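PDB 4O5A: LacI family transcription regulator from Bifidobacterium animalis subsp. lactis, which probably regulates transcription as a LacI-family regulator, binding DNA through an N-terminal helix-turn-helix and sensing a small effector with a periplasmic-binding-protein-like domain. Local coordinates for residues A177-M182 with I282-S287; P296-S301 with Y332-R337. One frame throughout, in Å; residues are numbered along the deposited sequence. Where two conformers were deposited one is given.

Both contacts belong to the same mixed sheet, on neighbouring strands: strand 280-284 lies beside strand 298-301, which in turn pairs with strand 333-335. Contact 1 (177-182 with 282-287) packs a helix on that sheet; every residue that touches is buried, and the chemistry is largely apolar, with no hydrogen bond crossing it. Contact 2 (296-301 with 332-337) is sheet building at the strand that is outermost within this chain, partly buried, and made largely of hydrogen bonds. The centres of contacts 1 and 2 lie about 7 Å apart. Tyr332 OH of contact 2 and Thr181 OG1 of contact 1 share a hydrogen bond, and Asp286, beyond the strand end of contact 1, forms a salt bridge with Arg337 of contact 2.

Contact 1 (A177-M182 with I282-S287)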
loop_
_atom_site.group_PDB
_atom_site.type_symbol
_atom_site.label_atom_id
_atom_site.label_comp_id
_atom_site.label_asym_id
_atom_site.label_seq_id
_atom_site.Cartn_x
_atom_site.Cartn_y
_atom_site.Cartn_z
ATOM N N ALA A 177 20.789 -11.052 -9.444
ATOM C CA ALA A 177 21.667 -9.898 -9.211
ATOM C C ALA A 177 21.436 -9.297 -7.832
ATOM O O ALA A 177 22.376 -9.078 -7.064
ATOM C CB ALA A 177 21.467 -8.828 -10.293
ATOM N N ALA A 178 20.178 -8.996 -7.528
ATOM C CA ALA A 178 19.822 -8.449 -6.223
ATOM C C ALA A 178 20.292 -9.354 -5.077
ATOM O O ALA A 178 20.760 -8.867 -4.040
ATOM C CB ALA A 178 18.322 -8.229 -6.152
ATOM N N SER A 179 20.156 -10.665 -5.259
ATOM C CA SER A 179 20.587 -11.628 -4.248
ATOM C C SER A 179 22.073 -11.451 -3.963
ATOM O O SER A 179 22.489 -11.407 -2.802
ATOM C CB SER A 179 20.334 -13.067 -4.708
ATOM O OG SER A 179 18.950 -13.310 -4.913
ATOM N N GLY A 180 22.862 -11.334 -5.026
ATOM C CA GLY A 180 24.294 -11.112 -4.899
ATOM C C GLY A 180 24.629 -9.832 -4.165
ATOM O O GLY A 180 25.518 -9.810 -3.313
ATOM N N THR A 181 23.909 -8.760 -4.476
ATOM C CA THR A 181 24.185 -7.476 -3.849
ATOM C C THR A 181 23.960 -7.565 -2.333
ATOM O O THR A 181 24.770 -7.055 -1.552
ATOM C CB THR A 181 23.313 -6.359 -4.453
ATOM O OG1 THR A 181 23.643 -6.208 -5.845
ATOM C CG2 THR A 181 23.573 -5.047 -3.741
HETATM N N MSE A 182 22.877 -8.220 -1.926
HETATM C CA MSE A 182 22.554 -8.360 -0.504
HETATM C C MSE A 182 23.555 -9.265 0.201
HETATM O O MSE A 182 24.033 -8.954 1.292
HETATM C CB MSE A 182 21.142 -8.896 -0.332
HETATM C CG MSE A 182 20.085 -7.856 -0.647
HETATM SE SE MSE A 182 18.323 -8.578 -0.299
HETATM C CE MSE A 182 18.171 -9.717 -1.832
ATOM N N ILE A 282 17.809 -7.382 6.726
ATOM C CA ILE A 282 17.592 -6.731 5.436
ATOM C C ILE A 282 16.166 -7.031 4.955
ATOM O O ILE A 282 15.680 -8.160 5.086
ATOM C CB ILE A 282 18.602 -7.227 4.389
ATOM C CG1 ILE A 282 20.013 -6.831 4.800
ATOM C CG2 ILE A 282 18.294 -6.655 2.992
ATOM C CD1 ILE A 282 21.091 -7.404 3.896
ATOM N N SER A 283 15.508 -6.011 4.411
ATOM C CA SER A 283 14.207 -6.170 3.773
ATOM C C SER A 283 14.393 -6.211 2.270
ATOM O O SER A 283 15.040 -5.328 1.718
ATOM C CB SER A 283 13.318 -4.966 4.079
ATOM O OG SER A 283 12.090 -5.053 3.369
ATOM N N TRP A 284 13.808 -7.211 1.614
ATOM C CA TRP A 284 13.783 -7.268 0.153
ATOM C C TRP A 284 12.540 -6.493 -0.241
ATOM O O TRP A 284 11.423 -7.001 -0.134
ATOM C CB TRP A 284 13.651 -8.719 -0.325
ATOM C CG TRP A 284 14.153 -8.967 -1.720
ATOM C CD1 TRP A 284 14.135 -8.102 -2.758
ATOM C CD2 TRP A 284 14.760 -10.177 -2.205
ATOM N NE1 TRP A 284 14.694 -8.697 -3.880
ATOM C CE2 TRP A 284 15.085 -9.955 -3.559
ATOM C CE3 TRP A 284 15.064 -11.405 -1.622
ATOM C CZ2 TRP A 284 15.700 -10.945 -4.340
ATOM C CZ3 TRP A 284 15.673 -12.385 -2.406
ATOM C CH2 TRP A 284 15.985 -12.142 -3.745
ATOM N N GLY A 285 12.726 -5.257 -0.686
ATOM C CA GLY A 285 11.602 -4.366 -0.933
ATOM C C GLY A 285 11.682 -3.225 0.062
ATOM O O GLY A 285 12.004 -3.444 1.229
ATOM N N ASP A 286 11.419 -2.006 -0.387
ATOM C CA ASP A 286 11.564 -0.868 0.517
ATOM C C ASP A 286 10.268 -0.081 0.629
ATOM O O ASP A 286 9.426 -0.117 -0.261
ATOM C CB ASP A 286 12.710 0.039 0.049
ATOM C CG ASP A 286 13.172 1.007 1.132
ATOM O OD1 ASP A 286 12.986 0.705 2.334
ATOM O OD2 ASP A 286 13.728 2.065 0.783
ATOM N N SER A 287 10.097 0.615 1.746
ATOM C CA SER A 287 8.943 1.472 1.929
ATOM C C SER A 287 9.245 2.365 3.109
ATOM O O SER A 287 10.266 2.186 3.757
ATOM C CB SER A 287 7.675 0.662 2.212
ATOM O OG SER A 287 7.710 0.112 3.511
#
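Met182, a selenomethionine here, sets its methyl squarely on the indole of Trp284. The side chain runs straight through SE at chi2 (-176°) and then bends at chi3 (-75°), which turns CE onto the ring: CE stands 3.4 Å from the centroid of the Trp284 six-membered ring, nearly on the ring normal, a CH-pi contact over the face. SE sits oblique to the five-membered ring, 4.6 Å from its centroid, a Met-aromatic contact. SE also touches Ile282 CG2 at 3.8 Å, so the selenium bridges the isoleucine branch and the indole. One turn earlier in the helix, Ala178 CB comes to 4.2 Å from Trp284 CZ2, a small bump beside the benzene end of the ring. Ser179 OG approaches Trp284 CH2 obliquely at 3.4 Å; its hydrogen bond goes back to the carbonyl of Asp175, one turn earlier. Segment 177-182 of helix 175-188 runs nearly antiparallel to strand residues 282-284, their axes 11.0 Å apart at closest approach. Leu300 of the adjacent strand 298-301 touches both Ala178 and Met182, while Phe213 of helix 206-219 packs against Ser179 and Trp284.

Contact 2 (P296-S301 with Y332-R337); sequences PITALS and YELIER
Thr298 turns OG1 beside its own backbone N (chi1 -70°) to meet Arg337 N, which donates to it at 2.8 Å. Arg337 has CG anti to its carbonyl carbon (chi1 -58°), and the chain stays extended from CG to NE and crosses beside Ile297 O. NH1 donates to Ile297 O at 2.9 Å, the oxygen lying almost in the guanidinium plane; NH2 forms a salt bridge with Asp286. Ile335 CG2 sits 3.5 Å above one face of this guanidinium, offset toward the rim, and Arg337 CD passes 3.9 Å from Pro296 CB. An alanine at Arg337 would probably leave Asp286 without its cationic mate and Ile297 O without this donor. Beyond the threonine, the backbones pair as antiparallel strands: Ala299 with Ile335 and Ser301 with Glu333 are hydrogen-bonded pairs, and Leu300 with Leu334 is the non-hydrogen-bonded pair between them. The leucines share one face; Leu300 CD2 lies 4.2 Å from Leu334 CD1 and 3.6 Å from Tyr332 CD1. On the other face, Ile335 CD1 packs against Ser301 CB at 3.7 Å. Strand 333-335, antiparallel at the edge of an otherwise parallel sheet, completes one lobe of the two-lobed periplasmic-binding-protein-like fold of LacI regulators.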
loop_
_atom_site.group_PDB
_atom_site.type_symbol
_atom_site.label_atom_id
_atom_site.label_comp_id
_atom_site.label_asym_id
_atom_site.label_seq_id
_atom_site.Cartn_x
_atom_site.Cartn_y
_atom_site.Cartn_z
ATOM N N PRO A 296 16.181 1.836 11.811
ATOM C CA PRO A 296 15.777 1.788 10.399
ATOM C C PRO A 296 16.422 0.610 9.653
ATOM O O PRO A 296 17.579 0.238 9.888
ATOM C CB PRO A 296 16.268 3.127 9.855
ATOM C CG PRO A 296 16.230 4.038 11.054
ATOM C CD PRO A 296 16.686 3.161 12.201
ATOM N N ILE A 297 15.643 0.023 8.748
ATOM C CA ILE A 297 15.974 -1.268 8.158
ATOM C C ILE A 297 16.571 -1.132 6.749
ATOM O O ILE A 297 15.971 -0.524 5.849
ATOM C CB ILE A 297 14.726 -2.180 8.136
ATOM C CG1 ILE A 297 14.219 -2.436 9.576
ATOM C CG2 ILE A 297 15.029 -3.508 7.442
ATOM C CD1 ILE A 297 12.932 -3.262 9.641
ATOM N N THR A 298 17.754 -1.721 6.584
ATOM C CA THR A 298 18.461 -1.785 5.304
ATOM C C THR A 298 17.587 -2.528 4.295
ATOM O O THR A 298 17.016 -3.576 4.612
ATOM C CB THR A 298 19.770 -2.538 5.491
ATOM O OG1 THR A 298 20.664 -1.725 6.263
ATOM C CG2 THR A 298 20.404 -2.866 4.148
ATOM N N ALA A 299 17.455 -1.994 3.080
ATOM C CA ALA A 299 16.477 -2.544 2.147
ATOM C C ALA A 299 17.013 -2.604 0.725
ATOM O O ALA A 299 17.727 -1.713 0.296
ATOM C CB ALA A 299 15.231 -1.707 2.146
ATOM N N LEU A 300 16.610 -3.646 0.010
ATOM C CA LEU A 300 16.861 -3.743 -1.424
ATOM C C LEU A 300 15.668 -3.048 -2.056
ATOM O O LEU A 300 14.529 -3.516 -1.942
ATOM C CB LEU A 300 16.944 -5.219 -1.822
ATOM C CG LEU A 300 17.530 -5.586 -3.185
ATOM C CD1 LEU A 300 16.633 -5.085 -4.297
ATOM C CD2 LEU A 300 18.951 -5.034 -3.329
ATOM N N SER A 301 15.916 -1.900 -2.677
ATOM C CA SER A 301 14.840 -1.055 -3.167
ATOM C C SER A 301 14.719 -1.206 -4.678
ATOM O O SER A 301 15.691 -1.007 -5.389
ATOM C CB SER A 301 15.148 0.407 -2.833
ATOM O OG SER A 301 14.178 1.278 -3.403
ATOM N N TYR A 332 18.007 -1.633 -9.404
ATOM C CA TYR A 332 17.630 -1.597 -8.000
ATOM C C TYR A 332 18.779 -0.953 -7.226
ATOM O O TYR A 332 19.852 -0.725 -7.771
ATOM C CB TYR A 332 17.417 -3.024 -7.493
ATOM C CG TYR A 332 18.663 -3.867 -7.615
ATOM C CD1 TYR A 332 19.643 -3.853 -6.635
ATOM C CD2 TYR A 332 18.874 -4.659 -8.734
ATOM C CE1 TYR A 332 20.799 -4.607 -6.762
ATOM C CE2 TYR A 332 20.016 -5.414 -8.862
ATOM C CZ TYR A 332 20.975 -5.392 -7.872
ATOM O OH TYR A 332 22.118 -6.146 -8.005
ATOM N N GLU A 333 18.580 -0.713 -5.934
ATOM C CA GLU A 333 19.622 -0.092 -5.119
ATOM C C GLU A 333 19.538 -0.677 -3.715
ATOM O O GLU A 333 18.448 -0.794 -3.166
ATOM C CB GLU A 333 19.385 1.422 -5.077
ATOM C CG GLU A 333 20.287 2.236 -4.148
ATOM C CD GLU A 333 19.782 3.673 -3.985
ATOM O OE1 GLU A 333 18.732 4.007 -4.584
ATOM O OE2 GLU A 333 20.418 4.464 -3.252
ATOM N N LEU A 334 20.673 -1.053 -3.133
ATOM C CA LEU A 334 20.642 -1.463 -1.730
ATOM C C LEU A 334 20.808 -0.198 -0.908
ATOM O O LEU A 334 21.862 0.457 -0.970
ATOM C CB LEU A 334 21.791 -2.427 -1.413
ATOM C CG LEU A 334 21.815 -2.929 0.038
ATOM C CD1 LEU A 334 20.554 -3.719 0.362
ATOM C CD2 LEU A 334 23.057 -3.770 0.279
ATOM N N ILE A 335 19.766 0.176 -0.180
ATOM C CA ILE A 335 19.831 1.341 0.686
ATOM C C ILE A 335 20.280 0.911 2.069
ATOM O O ILE A 335 19.527 0.284 2.807
ATOM C CB ILE A 335 18.472 2.033 0.780
ATOM C CG1 ILE A 335 17.994 2.400 -0.627
ATOM C CG2 ILE A 335 18.566 3.263 1.677
ATOM C CD1 ILE A 335 16.609 2.997 -0.660
ATOM N N GLU A 336 21.510 1.273 2.411
ATOM C CA GLU A 336 22.103 0.866 3.683
ATOM C C GLU A 336 21.594 1.722 4.827
ATOM O O GLU A 336 21.704 2.954 4.806
ATOM C CB GLU A 336 23.627 0.947 3.620
ATOM C CG GLU A 336 24.260 -0.051 2.673
ATOM C CD GLU A 336 25.762 0.141 2.548
ATOM O OE1 GLU A 336 26.443 0.285 3.590
ATOM O OE2 GLU A 336 26.260 0.155 1.402
ATOM N N ARG A 337 21.029 1.059 5.826
ATOM C CA ARG A 337 20.514 1.740 7.005
ATOM C C ARG A 337 21.126 1.118 8.258
ATOM O O ARG A 337 22.080 0.339 8.185
ATOM C CB ARG A 337 18.968 1.712 7.027
ATOM C CG ARG A 337 18.327 2.355 5.779
ATOM C CD ARG A 337 16.879 2.774 5.986
ATOM N NE ARG A 337 16.311 3.420 4.789
ATOM C CZ ARG A 337 15.543 2.816 3.883
ATOM N NH1 ARG A 337 15.243 1.527 4.008
ATOM N NH2 ARG A 337 15.080 3.508 2.834
#